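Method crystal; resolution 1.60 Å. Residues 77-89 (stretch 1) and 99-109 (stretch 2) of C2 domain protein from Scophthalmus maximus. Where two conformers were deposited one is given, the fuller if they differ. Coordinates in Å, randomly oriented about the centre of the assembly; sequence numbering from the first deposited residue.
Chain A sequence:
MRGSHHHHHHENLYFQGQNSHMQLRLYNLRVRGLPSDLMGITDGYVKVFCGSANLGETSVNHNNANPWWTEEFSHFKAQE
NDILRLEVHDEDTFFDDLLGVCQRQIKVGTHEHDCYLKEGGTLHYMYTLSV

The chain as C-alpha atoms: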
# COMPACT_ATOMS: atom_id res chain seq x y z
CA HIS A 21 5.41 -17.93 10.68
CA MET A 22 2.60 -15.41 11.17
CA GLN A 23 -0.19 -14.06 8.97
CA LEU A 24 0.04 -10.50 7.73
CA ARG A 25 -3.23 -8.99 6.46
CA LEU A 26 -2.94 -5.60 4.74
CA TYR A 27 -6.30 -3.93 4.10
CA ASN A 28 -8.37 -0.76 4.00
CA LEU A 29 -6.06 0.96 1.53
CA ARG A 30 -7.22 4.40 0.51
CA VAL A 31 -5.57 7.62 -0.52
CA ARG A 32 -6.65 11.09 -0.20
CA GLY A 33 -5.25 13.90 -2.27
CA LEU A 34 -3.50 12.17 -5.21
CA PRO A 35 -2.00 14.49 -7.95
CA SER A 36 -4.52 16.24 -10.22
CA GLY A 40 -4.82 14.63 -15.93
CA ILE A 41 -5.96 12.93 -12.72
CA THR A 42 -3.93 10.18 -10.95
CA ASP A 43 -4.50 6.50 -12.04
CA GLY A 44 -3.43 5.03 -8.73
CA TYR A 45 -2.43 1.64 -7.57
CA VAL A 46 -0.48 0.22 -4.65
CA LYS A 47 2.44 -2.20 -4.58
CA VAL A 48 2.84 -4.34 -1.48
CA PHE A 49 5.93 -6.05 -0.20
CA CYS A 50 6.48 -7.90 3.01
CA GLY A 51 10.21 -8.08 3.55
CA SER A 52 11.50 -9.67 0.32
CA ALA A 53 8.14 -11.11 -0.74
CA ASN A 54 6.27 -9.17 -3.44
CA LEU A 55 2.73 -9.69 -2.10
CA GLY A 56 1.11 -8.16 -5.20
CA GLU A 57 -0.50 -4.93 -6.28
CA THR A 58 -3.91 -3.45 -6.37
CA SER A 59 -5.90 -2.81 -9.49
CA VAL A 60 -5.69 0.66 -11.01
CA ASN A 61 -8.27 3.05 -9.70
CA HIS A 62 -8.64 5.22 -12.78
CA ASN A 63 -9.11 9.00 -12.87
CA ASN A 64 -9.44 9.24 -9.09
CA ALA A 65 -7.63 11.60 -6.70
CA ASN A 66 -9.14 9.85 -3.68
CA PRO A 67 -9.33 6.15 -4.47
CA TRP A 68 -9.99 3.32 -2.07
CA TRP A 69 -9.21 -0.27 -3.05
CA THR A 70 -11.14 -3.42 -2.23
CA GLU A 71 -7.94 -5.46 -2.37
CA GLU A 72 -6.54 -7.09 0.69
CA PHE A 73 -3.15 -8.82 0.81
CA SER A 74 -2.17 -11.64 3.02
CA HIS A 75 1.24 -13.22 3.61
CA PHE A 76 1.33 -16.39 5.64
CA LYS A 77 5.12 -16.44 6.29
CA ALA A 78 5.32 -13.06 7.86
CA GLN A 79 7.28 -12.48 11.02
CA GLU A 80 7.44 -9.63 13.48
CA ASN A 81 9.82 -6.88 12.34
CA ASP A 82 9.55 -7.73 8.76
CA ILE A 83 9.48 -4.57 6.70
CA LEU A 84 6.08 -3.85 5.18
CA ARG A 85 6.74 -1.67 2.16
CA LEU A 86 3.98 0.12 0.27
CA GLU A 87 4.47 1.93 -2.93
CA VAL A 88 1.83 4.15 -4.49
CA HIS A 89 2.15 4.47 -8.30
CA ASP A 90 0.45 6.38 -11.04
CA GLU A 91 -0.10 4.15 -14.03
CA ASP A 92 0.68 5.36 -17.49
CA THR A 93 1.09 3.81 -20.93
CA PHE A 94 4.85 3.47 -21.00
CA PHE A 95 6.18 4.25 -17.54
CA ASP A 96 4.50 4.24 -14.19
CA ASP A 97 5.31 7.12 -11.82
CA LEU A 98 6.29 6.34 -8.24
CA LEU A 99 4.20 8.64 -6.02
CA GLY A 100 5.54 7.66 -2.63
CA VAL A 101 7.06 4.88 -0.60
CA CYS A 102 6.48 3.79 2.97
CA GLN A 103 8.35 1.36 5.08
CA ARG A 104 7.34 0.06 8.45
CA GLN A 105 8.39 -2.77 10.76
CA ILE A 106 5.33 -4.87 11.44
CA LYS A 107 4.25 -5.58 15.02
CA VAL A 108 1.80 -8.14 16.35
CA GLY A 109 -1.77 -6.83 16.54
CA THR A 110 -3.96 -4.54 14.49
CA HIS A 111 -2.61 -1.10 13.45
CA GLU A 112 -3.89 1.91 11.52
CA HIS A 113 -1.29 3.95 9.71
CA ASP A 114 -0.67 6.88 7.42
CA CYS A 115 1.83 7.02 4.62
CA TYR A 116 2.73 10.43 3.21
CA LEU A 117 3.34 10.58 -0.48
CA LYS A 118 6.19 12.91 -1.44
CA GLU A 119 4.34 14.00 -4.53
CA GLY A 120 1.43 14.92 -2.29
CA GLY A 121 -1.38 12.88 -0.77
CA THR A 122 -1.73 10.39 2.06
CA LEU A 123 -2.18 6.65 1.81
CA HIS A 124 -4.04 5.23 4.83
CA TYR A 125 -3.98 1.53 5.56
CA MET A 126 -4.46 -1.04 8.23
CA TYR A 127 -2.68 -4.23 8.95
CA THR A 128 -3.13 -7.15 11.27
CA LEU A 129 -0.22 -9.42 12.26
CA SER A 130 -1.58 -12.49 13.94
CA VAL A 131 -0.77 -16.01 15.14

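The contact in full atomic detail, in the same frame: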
# COMPACT_ATOMS: atom_id res chain seq x y z
N LYS A 77 3.76 -16.16 5.85
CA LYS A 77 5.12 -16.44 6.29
C LYS A 77 5.71 -15.18 6.90
O LYS A 77 6.94 -14.98 6.99
CB LYS A 77 6.00 -16.84 5.10
CG LYS A 77 5.59 -18.14 4.46
CD LYS A 77 6.85 -18.83 3.96
CE LYS A 77 7.22 -18.39 2.59
NZ LYS A 77 8.71 -18.68 2.39
N ALA A 78 4.83 -14.30 7.26
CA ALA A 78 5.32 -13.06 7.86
C ALA A 78 5.92 -13.31 9.24
O ALA A 78 5.61 -14.27 9.95
CB ALA A 78 4.19 -12.06 7.94
N GLN A 79 6.80 -12.41 9.65
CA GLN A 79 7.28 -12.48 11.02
C GLN A 79 7.41 -11.06 11.54
O GLN A 79 7.59 -10.14 10.75
CB GLN A 79 8.67 -13.13 11.05
CG GLN A 79 8.65 -14.67 10.88
CD GLN A 79 8.00 -15.35 12.08
OE1 GLN A 79 7.40 -16.44 11.96
NE2 GLN A 79 8.09 -14.70 13.25
N GLU A 80 7.28 -10.91 12.84
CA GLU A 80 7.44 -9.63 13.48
C GLU A 80 8.77 -9.02 13.07
O GLU A 80 9.79 -9.73 12.97
CB GLU A 80 7.35 -9.81 14.98
CG GLU A 80 7.33 -8.48 15.73
CD GLU A 80 6.68 -8.60 17.09
OE1 GLU A 80 6.89 -9.66 17.73
OE2 GLU A 80 5.96 -7.64 17.49
N ASN A 81 8.73 -7.71 12.82
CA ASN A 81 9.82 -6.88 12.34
C ASN A 81 10.17 -6.99 10.91
O ASN A 81 11.12 -6.36 10.44
CB ASN A 81 11.01 -6.92 13.31
CG ASN A 81 10.62 -6.37 14.66
OD1 ASN A 81 9.95 -5.35 14.73
ND2 ASN A 81 10.96 -7.07 15.73
N ASP A 82 9.39 -7.77 10.17
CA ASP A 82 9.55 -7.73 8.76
C ASP A 82 9.18 -6.30 8.34
O ASP A 82 8.35 -5.61 9.01
CB ASP A 82 8.53 -8.63 8.09
CG ASP A 82 8.92 -10.12 8.13
OD1 ASP A 82 10.10 -10.47 8.38
OD2 ASP A 82 8.01 -10.95 7.82
N ILE A 83 9.71 -5.90 7.21
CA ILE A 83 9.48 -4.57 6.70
C ILE A 83 8.37 -4.66 5.68
O ILE A 83 8.55 -5.23 4.59
CB ILE A 83 10.73 -3.96 6.08
CG1 ILE A 83 11.80 -3.82 7.17
CG2 ILE A 83 10.38 -2.59 5.51
CD1 ILE A 83 11.26 -3.18 8.42
N LEU A 84 7.23 -4.09 6.07
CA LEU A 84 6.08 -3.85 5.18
C LEU A 84 6.43 -2.62 4.36
O LEU A 84 6.72 -1.56 4.91
CB LEU A 84 4.73 -3.68 5.98
CG LEU A 84 3.54 -3.15 5.15
CD1 LEU A 84 3.00 -4.25 4.21
CD2 LEU A 84 2.42 -2.66 6.08
N ARG A 85 6.49 -2.77 3.05
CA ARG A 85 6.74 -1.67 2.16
C ARG A 85 5.58 -1.48 1.15
O ARG A 85 5.11 -2.43 0.43
CB ARG A 85 8.10 -1.93 1.42
CG ARG A 85 8.35 -1.03 0.28
CD ARG A 85 9.51 -1.57 -0.54
NE ARG A 85 9.84 -0.71 -1.67
CZ ARG A 85 10.74 0.27 -1.61
NH1 ARG A 85 11.39 0.52 -0.47
NH2 ARG A 85 11.02 1.01 -2.70
N LEU A 86 5.13 -0.24 1.07
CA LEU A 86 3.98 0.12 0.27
C LEU A 86 4.46 1.15 -0.71
O LEU A 86 5.07 2.14 -0.36
CB LEU A 86 2.83 0.66 1.13
CG LEU A 86 2.30 -0.29 2.18
CD1 LEU A 86 1.05 0.30 2.92
CD2 LEU A 86 1.87 -1.62 1.63
N GLU A 87 4.19 0.90 -1.97
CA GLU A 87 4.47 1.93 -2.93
C GLU A 87 3.16 2.31 -3.61
O GLU A 87 2.42 1.42 -4.08
CB GLU A 87 5.50 1.46 -3.94
CG GLU A 87 6.76 0.92 -3.33
CD GLU A 87 7.66 0.29 -4.36
OE1 GLU A 87 7.29 0.35 -5.56
OE2 GLU A 87 8.70 -0.28 -3.96
N VAL A 88 2.95 3.61 -3.74
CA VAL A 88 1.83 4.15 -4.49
C VAL A 88 2.35 4.61 -5.86
O VAL A 88 3.27 5.43 -5.95
CB VAL A 88 1.14 5.28 -3.75
CG1 VAL A 88 0.07 5.90 -4.64
CG2 VAL A 88 0.55 4.74 -2.41
N HIS A 89 1.75 4.09 -6.92
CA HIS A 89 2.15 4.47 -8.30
C HIS A 89 1.02 5.03 -9.10
O HIS A 89 -0.16 4.79 -8.83
CB HIS A 89 2.67 3.27 -9.08
CG HIS A 89 3.90 2.68 -8.50
ND1 HIS A 89 5.16 2.84 -9.08
CD2 HIS A 89 4.08 1.89 -7.42
CE1 HIS A 89 6.05 2.19 -8.35
NE2 HIS A 89 5.42 1.59 -7.34
N LEU A 99 4.75 7.45 -6.68
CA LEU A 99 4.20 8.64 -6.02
C LEU A 99 4.68 8.75 -4.58
O LEU A 99 4.79 9.86 -4.01
CB LEU A 99 2.67 8.59 -6.07
CG LEU A 99 2.13 8.67 -7.49
CD1 LEU A 99 0.58 8.79 -7.48
CD2 LEU A 99 2.78 9.82 -8.26
N GLY A 100 5.02 7.61 -3.99
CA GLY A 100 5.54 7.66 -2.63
C GLY A 100 5.83 6.29 -2.14
O GLY A 100 5.29 5.30 -2.69
N VAL A 101 6.74 6.19 -1.19
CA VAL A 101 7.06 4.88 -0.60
C VAL A 101 6.95 4.93 0.93
O VAL A 101 7.37 5.91 1.57
CB VAL A 101 8.47 4.42 -1.01
CG1 VAL A 101 8.97 3.25 -0.14
CG2 VAL A 101 8.45 4.00 -2.44
N CYS A 102 6.37 3.90 1.52
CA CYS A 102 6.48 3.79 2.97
C CYS A 102 6.91 2.43 3.43
O CYS A 102 6.56 1.37 2.85
CB CYS A 102 5.23 4.27 3.69
SG CYS A 102 5.01 5.98 3.28
N GLN A 103 7.72 2.50 4.47
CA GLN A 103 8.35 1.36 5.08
C GLN A 103 8.08 1.37 6.56
O GLN A 103 8.20 2.41 7.25
CB GLN A 103 9.85 1.45 4.85
CG GLN A 103 10.23 1.22 3.40
CD GLN A 103 11.72 0.93 3.26
OE1 GLN A 103 12.11 -0.13 2.76
NE2 GLN A 103 12.55 1.87 3.71
N ARG A 104 7.72 0.20 7.06
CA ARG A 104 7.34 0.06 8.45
C ARG A 104 7.65 -1.35 8.97
O ARG A 104 7.32 -2.32 8.31
CB ARG A 104 5.85 0.31 8.54
CG ARG A 104 5.27 -0.03 9.83
CD ARG A 104 3.89 0.48 9.87
NE ARG A 104 3.77 1.90 9.58
CZ ARG A 104 4.19 2.88 10.40
NH1 ARG A 104 4.77 2.59 11.57
NH2 ARG A 104 4.03 4.17 10.06
N GLN A 105 8.22 -1.45 10.16
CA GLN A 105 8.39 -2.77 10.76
C GLN A 105 7.06 -3.21 11.33
O GLN A 105 6.43 -2.49 12.09
CB GLN A 105 9.44 -2.74 11.85
CG GLN A 105 10.84 -3.22 11.40
CD GLN A 105 11.90 -2.97 12.46
OE1 GLN A 105 11.71 -2.16 13.41
NE2 GLN A 105 13.03 -3.66 12.33
N ILE A 106 6.63 -4.42 10.97
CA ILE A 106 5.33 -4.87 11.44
C ILE A 106 5.40 -5.50 12.84
O ILE A 106 6.37 -6.18 13.20
CB ILE A 106 4.70 -5.83 10.45
CG1 ILE A 106 5.65 -7.02 10.28
CG2 ILE A 106 4.55 -5.13 9.12
CD1 ILE A 106 5.03 -8.21 9.51
N LYS A 107 4.37 -5.23 13.61
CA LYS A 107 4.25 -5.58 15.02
C LYS A 107 2.98 -6.37 15.20
O LYS A 107 1.97 -6.12 14.51
CB LYS A 107 4.21 -4.33 15.87
CG LYS A 107 5.35 -3.42 15.57
CD LYS A 107 6.67 -3.96 16.07
CE LYS A 107 7.78 -3.18 15.36
NZ LYS A 107 8.98 -2.92 16.21
N VAL A 108 3.01 -7.34 16.10
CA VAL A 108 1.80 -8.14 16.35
C VAL A 108 0.63 -7.19 16.66
O VAL A 108 0.81 -6.12 17.24
CB VAL A 108 1.99 -9.14 17.52
CG1 VAL A 108 0.77 -10.03 17.66
CG2 VAL A 108 3.23 -9.98 17.28
N GLY A 109 -0.57 -7.62 16.29
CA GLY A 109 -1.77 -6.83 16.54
C GLY A 109 -2.34 -6.13 15.33
O GLY A 109 -1.94 -6.37 14.19

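The carbonyl of Val88 receives two amides from the opposing strand, a short hydrogen bond from Leu99 N to Val88 O (2.6 Å) and a weak one from Gly100 N to Val88 O (3.4 Å), so the regular ladder is disturbed where the pairing of strands 83-89 and 99-105 begins on the second strand. Gly100 still completes its pair, with Val88 N bonded to Gly100 O at 3.1 Å. Beyond it the antiparallel pattern is regular: Leu86 N to Cys102 O (2.8 Å) and Cys102 N to Leu86 O (2.9 Å) form one closed pair, and Leu84 and Arg104 form the next.

Arg85, Glu87, Val101 and Gln103 share one face. There a salt bridge from Arg85 NE to Glu87 OE2 (2.6 Å) runs along the strand, while Val101 CG1 lies over one face of the guanidinium and Gln103 OE1 accepts a weak bond from Arg85 NH1 (3.4 Å) at its edge.

The contact continues beyond the paired strands: in the type II turn from Gln79 to Asp82, which precedes strand 83-89, Asn81 and Asp82 both hydrogen-bond to the backbone of Ile106. Ile106 N donates to Asp82 O (2.9 Å), and Asn81 N to Ile106 O (2.8 Å). The Ile106 side chain packs between Leu84 and Ala78, its CG2 3.5 Å from Leu84 CB and its CD1 4.2 Å from Ala78 CB.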